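Local coordinates for protein aspartate aminotransferase (Thermotoga maritima, PDB 1O4S) that catalyses the pyridoxal-phosphate-dependent transfer of an amino group from L-aspartate to 2-oxoglutarate, giving oxaloacetate and L-glutamate, at residues Val190-Val200 with Glu224-Ser232; Phe340-Val350 with Ala378-Leu386. One frame throughout, in Å; residues are numbered along the deposited sequence. Where two conformers were deposited one is given.

How the contacts relate
Both contacts are packing units of one class I aminotransferase chain, and the whole of contact 1 (190-200 with 224-232) precedes contact 2 (340-350 with 378-386) in the sequence. Their centres lie 37 Å apart and their nearest atoms about 20 Å, so they do not touch. Contact 1 belongs to the large, cofactor-binding domain with its seven-stranded sheet, whereas contact 2 belongs to the small domain, whose sheet includes strands 350-354 and 363-367. Neither touches the active site, though each has a side chain about 10 Å from part of it: Tyr191 from the bound pyridoxal phosphate, and Phe340 from the side chain of Arg365, probably an aspartate-binding residue.

Contact 1: residues Val190-Val200 with Glu224-Ser232; sequences VYRREFLEGLV and EFTSILDVS
Val231 fits as a knob among Arg193, Leu196, Glu197 and Val200, on the side of helix 193-206 that faces the short, weakly bonded helical turn at about 228-231. Its two methyls divide the work: CG1 presses on Glu197 CG at 3.3 Å and lies over one face of the Arg193 guanidinium, while CG2, wedged between its own backbone N and carbonyl carbon, reaches Leu196 CB and Val200 CG2. Ile228 enters the same apolar patch through CD1, 3.7 Å from Val200 CG2. Arg193 is extended from CG to NE, with CG anti to the backbone N (chi1 179°), which carries its guanidinium past Thr226 to Val231. There Arg193 NE donates to OE2 of Glu197, one helical turn on, at 3.2 Å in a bent salt bridge (139°) that meets the oxygen from above the carboxylate plane.

Leu196 lays CD1 against Thr226 CB (3.8 Å), and Val190 CG2 meets the Phe225 ring at its edge. No direct hydrogen bond joins the segments; instead, a water links Arg193 NH1 to Thr226 OG1.

Ser227 and Asp230 form a capping box: Ser227 N donates almost straight to Asp230 OD1 (2.9 Å, 174°), and Ser227 OG accepts from Leu229 N. Leu196 and Ile228 also touch Ile180 of strand 175-180, placing this contact against the central sheet in the alpha/beta large domain of fold-type I aminotransferases.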
loop_
_atom_site.group_PDB
_atom_site.type_symbol
_atom_site.label_atom_id
_atom_site.label_comp_id
_atom_site.label_asym_id
_atom_site.label_seq_id
_atom_site.Cartn_x
_atom_site.Cartn_y
_atom_site.Cartn_z
ATOM N N VAL B 190 20.554 4.635 -20.269
ATOM C CA VAL B 190 21.269 4.143 -19.125
ATOM C C VAL B 190 22.303 5.228 -18.818
ATOM O O VAL B 190 23.041 5.664 -19.689
ATOM C CB VAL B 190 21.914 2.813 -19.515
ATOM C CG1 VAL B 190 23.236 2.596 -18.836
ATOM C CG2 VAL B 190 20.980 1.641 -19.293
ATOM N N TYR B 191 22.354 5.669 -17.573
ATOM C CA TYR B 191 23.236 6.748 -17.173
ATOM C C TYR B 191 24.696 6.301 -17.098
ATOM O O TYR B 191 24.996 5.198 -16.653
ATOM C CB TYR B 191 22.787 7.322 -15.828
ATOM C CG TYR B 191 21.518 8.165 -15.860
ATOM C CD1 TYR B 191 20.868 8.482 -17.060
ATOM C CD2 TYR B 191 20.984 8.683 -14.674
ATOM C CE1 TYR B 191 19.692 9.283 -17.070
ATOM C CE2 TYR B 191 19.821 9.496 -14.682
ATOM C CZ TYR B 191 19.191 9.783 -15.881
ATOM O OH TYR B 191 18.080 10.580 -15.907
ATOM N N ARG B 192 25.584 7.216 -17.506
ATOM C CA ARG B 192 26.997 6.967 -17.679
ATOM C C ARG B 192 27.629 6.810 -16.310
ATOM O O ARG B 192 27.195 7.424 -15.341
ATOM C CB ARG B 192 27.662 8.156 -18.417
ATOM C CG ARG B 192 27.179 8.422 -19.876
ATOM C CD ARG B 192 27.813 7.493 -20.982
ATOM N NE ARG B 192 29.021 8.051 -21.624
ATOM C CZ ARG B 192 29.757 7.433 -22.570
ATOM N NH1 ARG B 192 29.447 6.212 -23.011
ATOM N NH2 ARG B 192 30.824 8.044 -23.077
ATOM N N ARG B 193 28.664 5.985 -16.246
ATOM C CA ARG B 193 29.364 5.705 -15.010
ATOM C C ARG B 193 29.970 6.981 -14.400
ATOM O O ARG B 193 29.913 7.192 -13.199
ATOM C CB ARG B 193 30.457 4.662 -15.283
ATOM C CG ARG B 193 31.286 4.311 -14.061
ATOM C CD ARG B 193 32.328 3.228 -14.278
ATOM N NE ARG B 193 32.931 2.870 -12.988
ATOM C CZ ARG B 193 32.621 1.797 -12.240
ATOM N NH1 ARG B 193 31.716 0.893 -12.648
ATOM N NH2 ARG B 193 33.246 1.624 -11.069
ATOM N N GLU B 194 30.562 7.813 -15.251
ATOM C CA GLU B 194 31.177 9.088 -14.861
ATOM C C GLU B 194 30.186 10.028 -14.135
ATOM O O GLU B 194 30.517 10.640 -13.110
ATOM C CB GLU B 194 31.843 9.762 -16.095
ATOM C CG GLU B 194 31.432 9.209 -17.492
ATOM C CD GLU B 194 31.954 7.783 -17.827
ATOM O OE1 GLU B 194 31.202 6.966 -18.428
ATOM O OE2 GLU B 194 33.133 7.467 -17.505
ATOM N N PHE B 195 28.962 10.110 -14.649
ATOM C CA PHE B 195 27.901 10.880 -14.003
ATOM C C PHE B 195 27.580 10.339 -12.587
ATOM O O PHE B 195 27.527 11.102 -11.634
ATOM C CB PHE B 195 26.643 10.911 -14.889
ATOM C CG PHE B 195 25.448 11.516 -14.211
ATOM C CD1 PHE B 195 25.240 12.893 -14.237
ATOM C CD2 PHE B 195 24.544 10.711 -13.526
ATOM C CE1 PHE B 195 24.135 13.458 -13.580
ATOM C CE2 PHE B 195 23.455 11.258 -12.884
ATOM C CZ PHE B 195 23.244 12.639 -12.900
ATOM N N LEU B 196 27.410 9.023 -12.466
ATOM C CA LEU B 196 27.020 8.373 -11.217
ATOM C C LEU B 196 28.082 8.462 -10.126
ATOM O O LEU B 196 27.757 8.718 -8.978
ATOM C CB LEU B 196 26.666 6.888 -11.491
ATOM C CG LEU B 196 25.515 6.699 -12.484
ATOM C CD1 LEU B 196 25.282 5.232 -12.804
ATOM C CD2 LEU B 196 24.215 7.350 -11.916
ATOM N N GLU B 197 29.340 8.213 -10.491
ATOM C CA GLU B 197 30.497 8.390 -9.594
ATOM C C GLU B 197 30.566 9.809 -9.061
ATOM O O GLU B 197 30.865 10.032 -7.884
ATOM C CB GLU B 197 31.828 8.083 -10.327
ATOM C CG GLU B 197 31.970 6.622 -10.739
ATOM C CD GLU B 197 33.278 6.290 -11.437
ATOM O OE1 GLU B 197 33.724 7.042 -12.343
ATOM O OE2 GLU B 197 33.861 5.249 -11.075
ATOM N N GLY B 198 30.298 10.765 -9.946
ATOM C CA GLY B 198 30.296 12.165 -9.591
ATOM C C GLY B 198 29.139 12.506 -8.680
ATOM O O GLY B 198 29.287 13.298 -7.754
ATOM N N LEU B 199 27.987 11.879 -8.914
ATOM C CA LEU B 199 26.804 12.177 -8.133
ATOM C C LEU B 199 27.017 11.653 -6.711
ATOM O O LEU B 199 26.644 12.284 -5.742
ATOM C CB LEU B 199 25.580 11.538 -8.787
ATOM C CG LEU B 199 24.213 12.227 -8.877
ATOM C CD1 LEU B 199 23.139 11.156 -8.748
ATOM C CD2 LEU B 199 23.984 13.332 -7.880
ATOM N N VAL B 200 27.637 10.487 -6.604
ATOM C CA VAL B 200 27.977 9.896 -5.315
ATOM C C VAL B 200 28.990 10.776 -4.537
ATOM O O VAL B 200 28.936 10.837 -3.312
ATOM C CB VAL B 200 28.556 8.459 -5.516
ATOM C CG1 VAL B 200 29.372 7.988 -4.295
ATOM C CG2 VAL B 200 27.477 7.501 -5.831
ATOM N N GLU B 224 27.149 -1.590 -20.891
ATOM C CA GLU B 224 27.414 -0.274 -20.269
ATOM C C GLU B 224 26.529 0.060 -19.048
ATOM O O GLU B 224 26.744 1.112 -18.448
ATOM C CB GLU B 224 27.307 0.874 -21.311
ATOM C CG GLU B 224 28.637 1.485 -21.749
ATOM C CD GLU B 224 29.438 0.550 -22.611
ATOM O OE1 GLU B 224 30.012 1.019 -23.611
ATOM O OE2 GLU B 224 29.489 -0.652 -22.293
ATOM N N PHE B 225 25.551 -0.782 -18.676
ATOM C CA PHE B 225 24.751 -0.486 -17.480
ATOM C C PHE B 225 25.624 -0.400 -16.245
ATOM O O PHE B 225 26.369 -1.317 -15.938
ATOM C CB PHE B 225 23.602 -1.485 -17.205
ATOM C CG PHE B 225 22.829 -1.151 -15.944
ATOM C CD1 PHE B 225 22.063 0.003 -15.887
ATOM C CD2 PHE B 225 22.919 -1.950 -14.814
ATOM C CE1 PHE B 225 21.398 0.366 -14.742
ATOM C CE2 PHE B 225 22.246 -1.608 -13.648
ATOM C CZ PHE B 225 21.482 -0.443 -13.610
ATOM N N THR B 226 25.495 0.727 -15.549
ATOM C CA THR B 226 26.122 0.973 -14.261
ATOM C C THR B 226 25.021 1.222 -13.230
ATOM O O THR B 226 24.166 2.097 -13.424
ATOM C CB THR B 226 27.008 2.221 -14.348
ATOM O OG1 THR B 226 27.974 2.081 -15.409
ATOM C CG2 THR B 226 27.825 2.375 -13.094
ATOM N N SER B 227 25.066 0.467 -12.141
ATOM C CA SER B 227 24.163 0.643 -11.011
ATOM C C SER B 227 24.794 1.650 -10.081
ATOM O O SER B 227 26.020 1.754 -10.033
ATOM C CB SER B 227 23.998 -0.680 -10.270
ATOM O OG SER B 227 23.334 -0.519 -9.052
ATOM N N ILE B 228 23.975 2.377 -9.332
ATOM C CA ILE B 228 24.510 3.201 -8.257
ATOM C C ILE B 228 25.325 2.335 -7.286
ATOM O O ILE B 228 26.252 2.821 -6.647
ATOM C CB ILE B 228 23.397 3.981 -7.500
ATOM C CG1 ILE B 228 23.990 5.228 -6.788
ATOM C CG2 ILE B 228 22.658 3.069 -6.487
ATOM C CD1 ILE B 228 24.603 6.268 -7.737
ATOM N N LEU B 229 24.963 1.064 -7.169
ATOM C CA LEU B 229 25.718 0.116 -6.343
ATOM C C LEU B 229 27.082 -0.343 -6.951
ATOM O O LEU B 229 27.893 -0.953 -6.248
ATOM C CB LEU B 229 24.849 -1.091 -6.017
ATOM C CG LEU B 229 23.513 -0.766 -5.317
ATOM C CD1 LEU B 229 22.847 -2.067 -4.900
ATOM C CD2 LEU B 229 23.651 0.143 -4.118
ATOM N N ASP B 230 27.309 -0.059 -8.237
ATOM C CA ASP B 230 28.642 -0.180 -8.867
ATOM C C ASP B 230 29.639 0.924 -8.461
ATOM O O ASP B 230 30.852 0.700 -8.446
ATOM C CB ASP B 230 28.509 -0.187 -10.399
ATOM C CG ASP B 230 27.991 -1.537 -10.957
ATOM O OD1 ASP B 230 27.184 -1.515 -11.908
ATOM O OD2 ASP B 230 28.356 -2.649 -10.522
ATOM N N VAL B 231 29.115 2.106 -8.135
ATOM C CA VAL B 231 29.933 3.294 -7.845
ATOM C C VAL B 231 29.863 3.796 -6.385
ATOM O O VAL B 231 30.514 4.771 -6.023
ATOM C CB VAL B 231 29.571 4.455 -8.800
ATOM C CG1 VAL B 231 29.897 4.068 -10.249
ATOM C CG2 VAL B 231 28.107 4.860 -8.671
ATOM N N SER B 232 29.075 3.130 -5.555
ATOM C CA SER B 232 28.947 3.509 -4.162
ATOM C C SER B 232 29.744 2.507 -3.355
ATOM O O SER B 232 30.045 1.420 -3.836
ATOM C CB SER B 232 27.475 3.486 -3.730
ATOM O OG SER B 232 27.016 2.167 -3.442
HETATM O O HOH W 1 23.414 3.360 -15.355
HETATM O O HOH W 2 26.781 3.431 -17.456
HETATM O O HOH W 3 30.094 -0.124 -15.111
#

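Contact 2: residues Phe340-Val350 with Ala378-Leu386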
loop_
_atom_site.group_PDB
_atom_site.type_symbol
_atom_site.label_atom_id
_atom_site.label_comp_id
_atom_site.label_asym_id
_atom_site.label_seq_id
_atom_site.Cartn_x
_atom_site.Cartn_y
_atom_site.Cartn_z
ATOM N N PHE B 340 -0.709 14.301 -31.934
ATOM C CA PHE B 340 -0.085 13.210 -32.689
ATOM C C PHE B 340 -0.687 11.856 -32.283
ATOM O O PHE B 340 -1.025 11.039 -33.137
ATOM C CB PHE B 340 1.437 13.185 -32.483
ATOM C CG PHE B 340 2.161 12.154 -33.340
ATOM C CD1 PHE B 340 2.816 12.536 -34.501
ATOM C CD2 PHE B 340 2.184 10.802 -32.969
ATOM C CE1 PHE B 340 3.492 11.600 -35.301
ATOM C CE2 PHE B 340 2.850 9.855 -33.763
ATOM C CZ PHE B 340 3.515 10.254 -34.921
ATOM N N CYS B 341 -0.828 11.641 -30.985
ATOM C CA CYS B 341 -1.283 10.359 -30.451
ATOM C C CYS B 341 -2.781 10.165 -30.617
ATOM O O CYS B 341 -3.232 9.031 -30.811
ATOM C CB CYS B 341 -0.918 10.232 -28.987
ATOM S SG CYS B 341 0.849 10.079 -28.732
ATOM N N GLU B 342 -3.541 11.266 -30.536
ATOM C CA GLU B 342 -4.996 11.237 -30.712
ATOM C C GLU B 342 -5.336 10.807 -32.139
ATOM O O GLU B 342 -6.217 9.986 -32.354
ATOM C CB GLU B 342 -5.627 12.621 -30.414
ATOM C CG GLU B 342 -5.790 12.915 -28.918
ATOM C CD GLU B 342 -6.361 14.314 -28.617
ATOM O OE1 GLU B 342 -6.545 15.139 -29.551
ATOM O OE2 GLU B 342 -6.635 14.589 -27.415
ATOM N N ARG B 343 -4.606 11.359 -33.095
ATOM C CA ARG B 343 -4.861 11.154 -34.505
ATOM C C ARG B 343 -4.405 9.787 -34.970
ATOM O O ARG B 343 -5.079 9.141 -35.748
ATOM C CB ARG B 343 -4.133 12.217 -35.313
ATOM C CG ARG B 343 -4.680 13.617 -35.107
ATOM C CD ARG B 343 -3.893 14.731 -35.798
ATOM N NE ARG B 343 -4.233 16.021 -35.173
ATOM C CZ ARG B 343 -5.088 16.930 -35.656
ATOM N NH1 ARG B 343 -5.710 16.755 -36.829
ATOM N NH2 ARG B 343 -5.303 18.049 -34.960
ATOM N N LEU B 344 -3.242 9.366 -34.499
ATOM C CA LEU B 344 -2.698 8.064 -34.839
ATOM C C LEU B 344 -3.636 6.998 -34.288
ATOM O O LEU B 344 -3.923 6.010 -34.958
ATOM C CB LEU B 344 -1.286 7.903 -34.268
ATOM C CG LEU B 344 -0.571 6.578 -34.544
ATOM C CD1 LEU B 344 -0.065 6.506 -35.953
ATOM C CD2 LEU B 344 0.571 6.415 -33.590
ATOM N N LEU B 345 -4.128 7.201 -33.075
ATOM C CA LEU B 345 -5.125 6.298 -32.533
ATOM C C LEU B 345 -6.400 6.266 -33.362
ATOM O O LEU B 345 -6.864 5.200 -33.723
ATOM C CB LEU B 345 -5.456 6.637 -31.090
ATOM C CG LEU B 345 -6.462 5.691 -30.415
ATOM C CD1 LEU B 345 -5.960 4.221 -30.375
ATOM C CD2 LEU B 345 -6.780 6.178 -29.018
ATOM N N GLU B 346 -6.970 7.428 -33.680
ATOM C CA GLU B 346 -8.269 7.454 -34.341
ATOM C C GLU B 346 -8.152 6.989 -35.804
ATOM O O GLU B 346 -9.052 6.336 -36.296
ATOM C CB GLU B 346 -8.961 8.824 -34.180
ATOM C CG GLU B 346 -8.580 9.900 -35.206
ATOM C CD GLU B 346 -8.888 11.377 -34.793
ATOM O OE1 GLU B 346 -8.554 12.292 -35.601
ATOM O OE2 GLU B 346 -9.435 11.643 -33.677
ATOM N N GLU B 347 -7.029 7.258 -36.465
ATOM C CA GLU B 347 -6.892 6.987 -37.901
ATOM C C GLU B 347 -6.257 5.604 -38.180
ATOM O O GLU B 347 -6.663 4.900 -39.105
ATOM C CB GLU B 347 -6.087 8.109 -38.605
ATOM C CG GLU B 347 -6.716 9.511 -38.485
ATOM C CD GLU B 347 -5.882 10.651 -39.107
ATOM O OE1 GLU B 347 -5.002 10.370 -39.962
ATOM O OE2 GLU B 347 -6.118 11.849 -38.754
ATOM N N LYS B 348 -5.244 5.256 -37.384
ATOM C CA LYS B 348 -4.441 4.047 -37.591
ATOM C C LYS B 348 -4.652 2.993 -36.512
ATOM O O LYS B 348 -4.173 1.879 -36.662
ATOM C CB LYS B 348 -2.934 4.381 -37.661
ATOM C CG LYS B 348 -2.478 5.199 -38.884
ATOM C CD LYS B 348 -2.921 4.598 -40.217
ATOM C CE LYS B 348 -2.441 5.439 -41.361
ATOM N NZ LYS B 348 -2.704 4.779 -42.658
ATOM N N LYS B 349 -5.388 3.344 -35.453
ATOM C CA LYS B 349 -5.657 2.455 -34.322
ATOM C C LYS B 349 -4.352 1.884 -33.751
ATOM O O LYS B 349 -4.260 0.680 -33.417
ATOM C CB LYS B 349 -6.669 1.353 -34.672
ATOM C CG LYS B 349 -7.679 1.696 -35.778
ATOM C CD LYS B 349 -8.800 2.591 -35.328
ATOM C CE LYS B 349 -9.841 2.757 -36.434
ATOM N NZ LYS B 349 -9.550 3.853 -37.413
ATOM N N VAL B 350 -3.359 2.772 -33.636
ATOM C CA VAL B 350 -2.154 2.532 -32.845
ATOM C C VAL B 350 -2.110 3.505 -31.683
ATOM O O VAL B 350 -2.241 4.725 -31.863
ATOM C CB VAL B 350 -0.852 2.683 -33.673
ATOM C CG1 VAL B 350 0.373 2.370 -32.799
ATOM C CG2 VAL B 350 -0.904 1.802 -34.909
ATOM N N ALA B 378 2.254 -2.299 -36.606
ATOM C CA ALA B 378 2.120 -0.951 -36.044
ATOM C C ALA B 378 3.086 -0.000 -36.723
ATOM O O ALA B 378 2.707 1.108 -37.070
ATOM C CB ALA B 378 2.341 -0.939 -34.532
ATOM N N LEU B 379 4.320 -0.455 -36.936
ATOM C CA LEU B 379 5.371 0.372 -37.530
ATOM C C LEU B 379 5.085 0.685 -38.987
ATOM O O LEU B 379 5.469 1.767 -39.474
ATOM C CB LEU B 379 6.739 -0.271 -37.368
ATOM C CG LEU B 379 7.254 -0.103 -35.936
ATOM C CD1 LEU B 379 8.357 -1.115 -35.585
ATOM C CD2 LEU B 379 7.740 1.322 -35.721
ATOM N N ASP B 380 4.400 -0.253 -39.647
ATOM C CA ASP B 380 3.796 -0.060 -40.971
ATOM C C ASP B 380 2.815 1.094 -40.947
ATOM O O ASP B 380 2.872 1.986 -41.794
ATOM C CB ASP B 380 2.998 -1.309 -41.392
ATOM C CG ASP B 380 3.816 -2.314 -42.158
ATOM O OD1 ASP B 380 3.304 -3.437 -42.419
ATOM O OD2 ASP B 380 4.967 -2.075 -42.574
ATOM N N ARG B 381 1.875 1.041 -40.002
ATOM C CA ARG B 381 0.802 2.040 -39.926
ATOM C C ARG B 381 1.362 3.404 -39.578
ATOM O O ARG B 381 0.933 4.414 -40.126
ATOM C CB ARG B 381 -0.230 1.659 -38.875
ATOM C CG ARG B 381 -1.024 0.397 -39.156
ATOM C CD ARG B 381 -1.731 -0.047 -37.908
ATOM N NE ARG B 381 -2.554 -1.239 -38.074
ATOM C CZ ARG B 381 -3.510 -1.601 -37.228
ATOM N NH1 ARG B 381 -3.814 -0.839 -36.176
ATOM N NH2 ARG B 381 -4.186 -2.717 -37.446
ATOM N N ILE B 382 2.331 3.409 -38.662
ATOM C CA ILE B 382 3.024 4.623 -38.272
ATOM C C ILE B 382 3.734 5.256 -39.460
ATOM O O ILE B 382 3.718 6.461 -39.578
ATOM C CB ILE B 382 3.987 4.357 -37.083
ATOM C CG1 ILE B 382 3.177 4.093 -35.807
ATOM C CG2 ILE B 382 4.952 5.557 -36.847
ATOM C CD1 ILE B 382 4.012 3.677 -34.633
ATOM N N GLU B 383 4.317 4.435 -40.341
ATOM C CA GLU B 383 5.087 4.899 -41.509
ATOM C C GLU B 383 4.155 5.541 -42.544
ATOM O O GLU B 383 4.460 6.596 -43.124
ATOM C CB GLU B 383 5.891 3.735 -42.120
ATOM C CG GLU B 383 6.801 4.100 -43.297
ATOM C CD GLU B 383 7.677 2.942 -43.808
ATOM O OE1 GLU B 383 7.651 1.824 -43.250
ATOM O OE2 GLU B 383 8.422 3.154 -44.791
ATOM N N ASP B 384 3.009 4.899 -42.746
ATOM C CA ASP B 384 1.927 5.452 -43.559
ATOM C C ASP B 384 1.394 6.793 -43.030
ATOM O O ASP B 384 1.067 7.711 -43.805
ATOM C CB ASP B 384 0.779 4.444 -43.644
ATOM C CG ASP B 384 1.054 3.317 -44.648
ATOM O OD1 ASP B 384 2.172 3.269 -45.239
ATOM O OD2 ASP B 384 0.195 2.441 -44.917
ATOM N N PHE B 385 1.298 6.892 -41.710
ATOM C CA PHE B 385 0.767 8.064 -41.046
ATOM C C PHE B 385 1.775 9.218 -41.174
ATOM O O PHE B 385 1.390 10.378 -41.419
ATOM C CB PHE B 385 0.493 7.708 -39.583
ATOM C CG PHE B 385 -0.002 8.844 -38.753
ATOM C CD1 PHE B 385 -1.340 9.191 -38.767
ATOM C CD2 PHE B 385 0.868 9.541 -37.933
ATOM C CE1 PHE B 385 -1.810 10.224 -37.978
ATOM C CE2 PHE B 385 0.407 10.578 -37.151
ATOM C CZ PHE B 385 -0.941 10.922 -37.177
ATOM N N LEU B 386 3.061 8.893 -41.048
ATOM C CA LEU B 386 4.103 9.886 -41.177
ATOM C C LEU B 386 4.201 10.451 -42.609
ATOM O O LEU B 386 4.688 11.573 -42.789
ATOM C CB LEU B 386 5.452 9.310 -40.746
ATOM C CG LEU B 386 5.615 9.004 -39.256
ATOM C CD1 LEU B 386 7.080 8.734 -38.932
ATOM C CD2 LEU B 386 5.056 10.123 -38.378
HETATM O O HOH W 4 -1.657 2.159 -42.779
#
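Phe385 drives its ring into a pocket of helix 337-348 formed by Phe340, Leu344, Glu347 and Lys348. Its CG is anti to the backbone N (chi1 177°), which directs the ring across to that helix. The CE2 edge points at the face of Phe340 in a T-shaped stack, centroids 5.2 Å apart and planes at 82°, while Leu344 CD1 sits over one face of Phe385 in a CH-pi contact 4.0 Å from the centroid. Leu386 CD2 closes on the edge of Phe340, and Ile382 CG1 backs Leu344. Replacing Phe385 by an alanine would probably open a gap here, leaving the Phe340 face without its aromatic partner and Leu344 CD1 without the ring beneath it.

The two helix segments cross at 113°, their axes 10.8 Å apart, in the helical layer of the small domain, where Leu344 also rests on Leu352 of strand 350-354. Arg381 is packed too: CD lies 3.6 Å from Val350 CG2, NH1 gives Lys348 O a weak bond (2.8 Å) and also reaches Asp42 O, and NH2 forms a salt bridge with Glu377.

Toward solvent the fit loosens. Lys348 NZ stays 4.4 Å from Asp384 OD2, and a water spans them, accepting from the lysine and donating to the carboxylate.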